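Local atomic coordinates of hydrolase, isochorismatase family (Pseudomonas putida KT2440, PDB entry 4H17), a protein that probably acts as a hydrolase of the isochorismatase family, although its natural substrate is not established. Residues P17-S22 against H123-V128; D30-Y35 against G77-Q82. All blocks are in the same frame, centred on the assembly; numbering follows the deposited sequence.

The two contacts illustrate how a Rossmann-like alpha/beta fold is tied together at both ends of one strand: contact 1 lies just before strand 24-29 and contact 2 begins in the loop just after it. Contact 1 sets the loop before strand 24-29 against the start of strand 125-131, its neighbour in the parallel sheet. Contact 2 joins the loop that follows strand 24-29 to the one after strand 66-71, the neighbour on the other side. Their centres lie 28 Å apart, on opposite sides of the chain's centre, and contact 2 is nested within the loop closed by contact 1. Strand 24-29 thus runs from a covered sheet end to the sulfate-binding end, the probable active-site region.

Contact 1. Residues P17-S22 against H123-V128; sequences PPAKLS and HLDLIV
In Ile127, CG1 stands anti to the carbonyl carbon (chi1 -63°) and CD1 continues outward, while Leu21 holds CG anti to its own backbone N; these choices bring CD1 of Ile127 and CD1 of Leu21 to 3.8 Å from each other. The setting is the central parallel sheet of the Rossmann-like fold, where residues 17-22, leading into strand 24-29, lie across the first residues of strand 125-131.

Three residues of the loop meet the strand, and no direct hydrogen bond links the two segments. Ala19 points at the strand, and its methyl CB sits 3.7 Å from CG1 of Ile127. Ala19 CB also meets CB of Asp125 at 4.0 Å, so it lies over two strand residues that face the same side of the sheet. Farther along the loop, the Leu21 side chain crosses that of Ile127 at about a right angle. The tip of Ile127 also reaches the main chain there, with its CD1 3.7 Å from CA of Leu21. Ile127 is therefore gripped along its longer branch, CG1 by Ala19 and CD1 by Leu21. Beyond the two segments Ile127 also packs on Leu196 near the C-terminus and on Val154 of the next strand.

The polar end of Asp125 serves another purpose. Its OD1 forms a salt bridge with Arg150, which begins strand 150-159, and this cationic partner would probably favour the charged carboxylate. Ala19 is tied to that strand as well, through a hydrogen bond between its backbone N and Thr152. A water molecule completes the join between loop and strand: it accepts from Lys20 N at 3.0 Å and donates to Asp125 OD2 at 2.9 Å.

Contact 2. Residues D30-Y35 against G77-Q82; sequences DAQKEY and GRFDPQ. With EDO (1,2-ethanediol), chain G; SO4 (sulfate ion), chain C.
Glu34 and the Arg78-Phe79 pair carry the polar side of this contact. Backbone N of Phe79 donates to Glu34 OE1 over 2.8 Å, an almost straight bond (173°) that meets the oxygen from above the carboxylate plane. Glu34 OE2, the other oxygen, offers its syn lone pair to Arg78 NH1 at 3.1 Å in a salt bridge lying close to the guanidinium plane. With CG anti to the backbone N and a bend at chi2 (71°), the Glu34 chain folds its carboxylate back to both donors. An alanine here would probably leave Arg78 without this charged mate and the Phe79 N-H without its acceptor, and open a gap over the ring.

The aliphatic part of Glu34 covers one face of the Phe79 ring: its CG stands 3.7 Å from the ring centroid, nearly on the ring normal, in a CH-pi contact. The Phe79 edge turns toward the Tyr35 face in an offset edge-to-face pair, centroids 5.3 Å apart and planes at 73°. His71 stacks on the Phe79 ring, and Met8 of the second subunit packs against it too.

Phe79 belongs to a type II beta turn, Gly77 to Asp80, in the loop after strand 66-71. Such loops at the strand ends frame the probable active-site pocket of this alpha/beta fold, where a sulfate is bound beside Asp30, which probably corresponds to the catalytic aspartate of isochorismatase relatives.

Water and sulfate supply the remaining polar links. Water bridges Gln32 NE2 to Phe79 O, while Gly86 O also accepts from that amide. Tyr35 OH donates to O4 of the sulfate at 2.7 Å.

Contact 1. Residues P17-S22 against H123-V128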
loop_
_atom_site.group_PDB
_atom_site.type_symbol
_atom_site.label_atom_id
_atom_site.label_comp_id
_atom_site.label_asym_id
_atom_site.label_seq_id
_atom_site.Cartn_x
_atom_site.Cartn_y
_atom_site.Cartn_z
ATOM N N PRO A 17 -13.098 16.221 3.400
ATOM C CA PRO A 17 -13.041 16.911 2.117
ATOM C C PRO A 17 -11.662 16.885 1.445
ATOM O O PRO A 17 -10.648 16.773 2.129
ATOM C CB PRO A 17 -13.382 18.361 2.461
ATOM C CG PRO A 17 -13.872 18.350 3.858
ATOM C CD PRO A 17 -13.290 17.148 4.524
ATOM N N PRO A 18 -11.629 17.024 0.114
ATOM C CA PRO A 18 -10.327 17.185 -0.518
ATOM C C PRO A 18 -9.613 18.435 -0.057
ATOM O O PRO A 18 -10.232 19.420 0.364
ATOM C CB PRO A 18 -10.633 17.238 -2.007
ATOM C CG PRO A 18 -12.110 17.493 -2.106
ATOM C CD PRO A 18 -12.699 16.876 -0.885
ATOM N N ALA A 19 -8.290 18.396 -0.174
ATOM C CA ALA A 19 -7.452 19.497 0.307
ATOM C C ALA A 19 -7.713 20.722 -0.528
ATOM O O ALA A 19 -7.995 20.619 -1.727
ATOM C CB ALA A 19 -5.979 19.143 0.181
ATOM N N LYS A 20 -7.598 21.882 0.099
ATOM C CA LYS A 20 -7.532 23.142 -0.638
ATOM C C LYS A 20 -6.051 23.465 -0.648
ATOM O O LYS A 20 -5.412 23.438 0.405
ATOM C CB LYS A 20 -8.319 24.256 0.069
ATOM C CG LYS A 20 -9.839 24.127 0.071
ATOM C CD LYS A 20 -10.442 24.276 -1.317
ATOM C CE LYS A 20 -11.682 25.149 -1.290
ATOM N NZ LYS A 20 -12.697 24.557 -0.379
ATOM N N LEU A 21 -5.509 23.773 -1.823
ATOM C CA LEU A 21 -4.087 24.127 -1.954
ATOM C C LEU A 21 -3.687 25.211 -0.932
ATOM O O LEU A 21 -2.608 25.168 -0.353
ATOM C CB LEU A 21 -3.771 24.572 -3.380
ATOM C CG LEU A 21 -2.317 24.929 -3.660
ATOM C CD1 LEU A 21 -1.391 23.777 -3.241
ATOM C CD2 LEU A 21 -2.134 25.286 -5.129
ATOM N N SER A 22 -4.595 26.160 -0.688
ATOM C CA SER A 22 -4.366 27.277 0.207
ATOM C C SER A 22 -4.129 26.875 1.651
ATOM O O SER A 22 -3.558 27.668 2.419
ATOM C CB SER A 22 -5.542 28.255 0.131
ATOM O OG SER A 22 -6.763 27.673 0.547
ATOM N N HIS A 123 0.493 21.777 8.635
ATOM C CA HIS A 123 -0.728 21.382 7.877
ATOM C C HIS A 123 -1.017 19.907 7.921
ATOM O O HIS A 123 -0.170 19.084 7.577
ATOM C CB HIS A 123 -0.629 21.846 6.419
ATOM C CG HIS A 123 -0.367 23.302 6.300
ATOM N ND1 HIS A 123 -1.291 24.248 6.683
ATOM C CD2 HIS A 123 0.714 23.979 5.857
ATOM C CE1 HIS A 123 -0.782 25.452 6.496
ATOM N NE2 HIS A 123 0.436 25.315 5.998
ATOM N N LEU A 124 -2.237 19.569 8.332
ATOM C CA LEU A 124 -2.705 18.191 8.274
ATOM C C LEU A 124 -3.048 17.753 6.853
ATOM O O LEU A 124 -2.970 16.564 6.578
ATOM C CB LEU A 124 -3.914 17.992 9.195
ATOM C CG LEU A 124 -3.579 17.971 10.694
ATOM C CD1 LEU A 124 -4.863 17.835 11.515
ATOM C CD2 LEU A 124 -2.614 16.844 11.054
ATOM N N ASP A 125 -3.369 18.707 5.964
ATOM C CA ASP A 125 -3.681 18.429 4.557
ATOM C C ASP A 125 -2.457 18.414 3.630
ATOM O O ASP A 125 -1.734 19.393 3.452
ATOM C CB ASP A 125 -4.697 19.419 3.962
ATOM C CG ASP A 125 -6.123 19.237 4.494
ATOM O OD1 ASP A 125 -6.733 18.187 4.221
ATOM O OD2 ASP A 125 -6.713 20.173 5.047
ATOM N N LEU A 126 -2.285 17.262 3.003
ATOM C CA LEU A 126 -1.198 17.000 2.077
ATOM C C LEU A 126 -1.750 16.722 0.700
ATOM O O LEU A 126 -2.645 15.916 0.530
ATOM C CB LEU A 126 -0.369 15.792 2.520
ATOM C CG LEU A 126 0.100 15.711 3.977
ATOM C CD1 LEU A 126 0.836 14.400 4.211
ATOM C CD2 LEU A 126 0.912 16.928 4.392
ATOM N N ILE A 127 -1.194 17.412 -0.288
ATOM C CA ILE A 127 -1.453 17.136 -1.685
ATOM C C ILE A 127 -0.223 16.365 -2.179
ATOM O O ILE A 127 0.919 16.854 -2.045
ATOM C CB ILE A 127 -1.704 18.415 -2.507
ATOM C CG1 ILE A 127 -2.970 19.116 -1.984
ATOM C CG2 ILE A 127 -1.828 18.078 -3.986
ATOM C CD1 ILE A 127 -3.115 20.550 -2.405
ATOM N N VAL A 128 -0.478 15.167 -2.698
ATOM C CA VAL A 128 0.541 14.231 -3.106
ATOM C C VAL A 128 0.503 13.867 -4.577
ATOM O O VAL A 128 -0.559 13.578 -5.132
ATOM C CB VAL A 128 0.430 12.939 -2.272
ATOM C CG1 VAL A 128 1.522 11.956 -2.617
ATOM C CG2 VAL A 128 0.445 13.195 -0.777
HETATM O O HOH W 1 -7.778 21.915 3.048
#

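Contact 2. Residues D30-Y35 against G77-Q82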
loop_
_atom_site.group_PDB
_atom_site.type_symbol
_atom_site.label_atom_id
_atom_site.label_comp_id
_atom_site.label_asym_id
_atom_site.label_seq_id
_atom_site.Cartn_x
_atom_site.Cartn_y
_atom_site.Cartn_z
ATOM N N ASP A 30 9.498 11.641 -6.270
ATOM C CA ASP A 30 10.324 10.914 -7.208
ATOM C C ASP A 30 10.220 11.419 -8.645
ATOM O O ASP A 30 10.149 10.615 -9.559
ATOM C CB ASP A 30 10.048 9.398 -7.152
ATOM C CG ASP A 30 10.315 8.787 -5.765
ATOM O OD1 ASP A 30 11.104 9.353 -4.957
ATOM O OD2 ASP A 30 9.748 7.688 -5.538
ATOM N N ALA A 31 10.175 12.735 -8.841
ATOM C CA ALA A 31 10.039 13.269 -10.208
ATOM C C ALA A 31 11.423 13.281 -10.876
ATOM O O ALA A 31 12.057 14.324 -11.103
ATOM C CB ALA A 31 9.367 14.630 -10.174
ATOM N N GLN A 32 11.883 12.070 -11.189
ATOM C CA GLN A 32 13.253 11.831 -11.642
ATOM C C GLN A 32 13.341 11.195 -13.027
ATOM O O GLN A 32 12.425 10.531 -13.484
ATOM C CB GLN A 32 13.991 10.959 -10.660
ATOM C CG GLN A 32 14.099 11.571 -9.283
ATOM C CD GLN A 32 14.752 10.637 -8.326
ATOM O OE1 GLN A 32 14.080 9.919 -7.549
ATOM N NE2 GLN A 32 16.103 10.648 -8.330
ATOM N N LYS A 33 14.496 11.392 -13.668
ATOM C CA LYS A 33 14.671 10.994 -15.073
ATOM C C LYS A 33 14.686 9.449 -15.315
ATOM O O LYS A 33 14.391 8.983 -16.437
ATOM C CB LYS A 33 15.921 11.644 -15.675
ATOM C CG LYS A 33 15.918 13.142 -15.761
ATOM C CD LYS A 33 17.138 13.656 -16.528
ATOM C CE LYS A 33 17.090 15.138 -16.754
ATOM N NZ LYS A 33 18.369 15.576 -17.360
ATOM N N GLU A 34 14.966 8.664 -14.269
ATOM C CA GLU A 34 14.879 7.212 -14.310
ATOM C C GLU A 34 13.586 6.759 -14.977
ATOM O O GLU A 34 13.598 5.810 -15.756
ATOM C CB GLU A 34 14.949 6.654 -12.888
ATOM C CG GLU A 34 14.843 5.141 -12.809
ATOM C CD GLU A 34 16.053 4.385 -13.332
ATOM O OE1 GLU A 34 17.194 4.698 -12.927
ATOM O OE2 GLU A 34 15.898 3.459 -14.149
ATOM N N TYR A 35 12.506 7.502 -14.748
ATOM C CA TYR A 35 11.192 7.087 -15.189
ATOM C C TYR A 35 10.870 7.451 -16.634
ATOM O O TYR A 35 9.712 7.221 -17.076
ATOM C CB TYR A 35 10.134 7.663 -14.263
ATOM C CG TYR A 35 10.198 7.206 -12.833
ATOM C CD1 TYR A 35 10.112 5.845 -12.511
ATOM C CD2 TYR A 35 10.347 8.126 -11.782
ATOM C CE1 TYR A 35 10.142 5.437 -11.191
ATOM C CE2 TYR A 35 10.393 7.701 -10.466
ATOM C CZ TYR A 35 10.291 6.377 -10.179
ATOM O OH TYR A 35 10.317 6.153 -8.804
ATOM N N GLY A 77 23.911 2.685 -10.856
ATOM C CA GLY A 77 22.734 1.804 -10.815
ATOM C C GLY A 77 21.455 2.554 -11.047
ATOM O O GLY A 77 21.423 3.601 -11.681
ATOM N N ARG A 78 20.353 2.008 -10.550
ATOM C CA ARG A 78 19.080 2.650 -10.698
ATOM C C ARG A 78 18.997 3.948 -9.876
ATOM O O ARG A 78 19.528 4.019 -8.767
ATOM C CB ARG A 78 17.964 1.646 -10.320
ATOM C CG ARG A 78 17.878 0.415 -11.238
ATOM C CD ARG A 78 17.356 0.779 -12.616
ATOM N NE ARG A 78 17.623 -0.273 -13.593
ATOM C CZ ARG A 78 17.586 -0.119 -14.917
ATOM N NH1 ARG A 78 17.263 1.048 -15.483
ATOM N NH2 ARG A 78 17.855 -1.154 -15.684
ATOM N N PHE A 79 18.353 4.967 -10.438
ATOM C CA PHE A 79 18.268 6.311 -9.868
ATOM C C PHE A 79 19.649 6.853 -9.508
ATOM O O PHE A 79 19.803 7.603 -8.556
ATOM C CB PHE A 79 17.362 6.332 -8.609
ATOM C CG PHE A 79 15.976 5.736 -8.847
ATOM C CD1 PHE A 79 15.739 4.379 -8.788
ATOM C CD2 PHE A 79 14.910 6.586 -9.204
ATOM C CE1 PHE A 79 14.479 3.852 -9.029
ATOM C CE2 PHE A 79 13.640 6.057 -9.445
ATOM C CZ PHE A 79 13.434 4.695 -9.374
ATOM N N ASP A 80 20.642 6.495 -10.325
ATOM C CA ASP A 80 22.025 6.859 -10.088
ATOM C C ASP A 80 22.201 8.350 -9.729
ATOM O O ASP A 80 21.986 9.209 -10.577
ATOM C CB ASP A 80 22.772 6.559 -11.371
ATOM C CG ASP A 80 24.248 6.794 -11.278
ATOM O OD1 ASP A 80 24.750 7.264 -10.251
ATOM O OD2 ASP A 80 24.903 6.529 -12.315
ATOM N N PRO A 81 22.691 8.656 -8.519
ATOM C CA PRO A 81 22.783 10.046 -8.147
ATOM C C PRO A 81 23.963 10.775 -8.777
ATOM O O PRO A 81 24.020 11.993 -8.709
ATOM C CB PRO A 81 22.891 9.992 -6.652
ATOM C CG PRO A 81 23.626 8.689 -6.386
ATOM C CD PRO A 81 23.051 7.754 -7.411
ATOM N N GLN A 82 24.837 10.051 -9.421
ATOM C CA GLN A 82 25.947 10.644 -10.180
ATOM C C GLN A 82 25.698 10.537 -11.691
ATOM O O GLN A 82 26.618 10.754 -12.482
ATOM C CB GLN A 82 27.236 9.918 -9.846
ATOM C CG GLN A 82 27.699 10.142 -8.420
ATOM C CD GLN A 82 29.028 9.518 -8.040
ATOM O OE1 GLN A 82 29.736 8.942 -8.861
ATOM N NE2 GLN A 82 29.374 9.631 -6.751
HETATM C C1 EDO G . 20.979 -1.994 -8.888
HETATM O O1 EDO G . 22.008 -1.430 -9.733
HETATM C C2 EDO G . 20.581 -0.993 -7.844
HETATM O O2 EDO G . 19.974 0.166 -8.442
HETATM S S SO4 C . 9.136 3.642 -6.738
HETATM O O1 SO4 C . 9.894 4.540 -5.840
HETATM O O2 SO4 C . 7.720 3.901 -6.662
HETATM O O3 SO4 C . 9.361 2.256 -6.262
HETATM O O4 SO4 C . 9.643 3.666 -8.122
HETATM O O HOH W 2 18.354 9.534 -7.172
#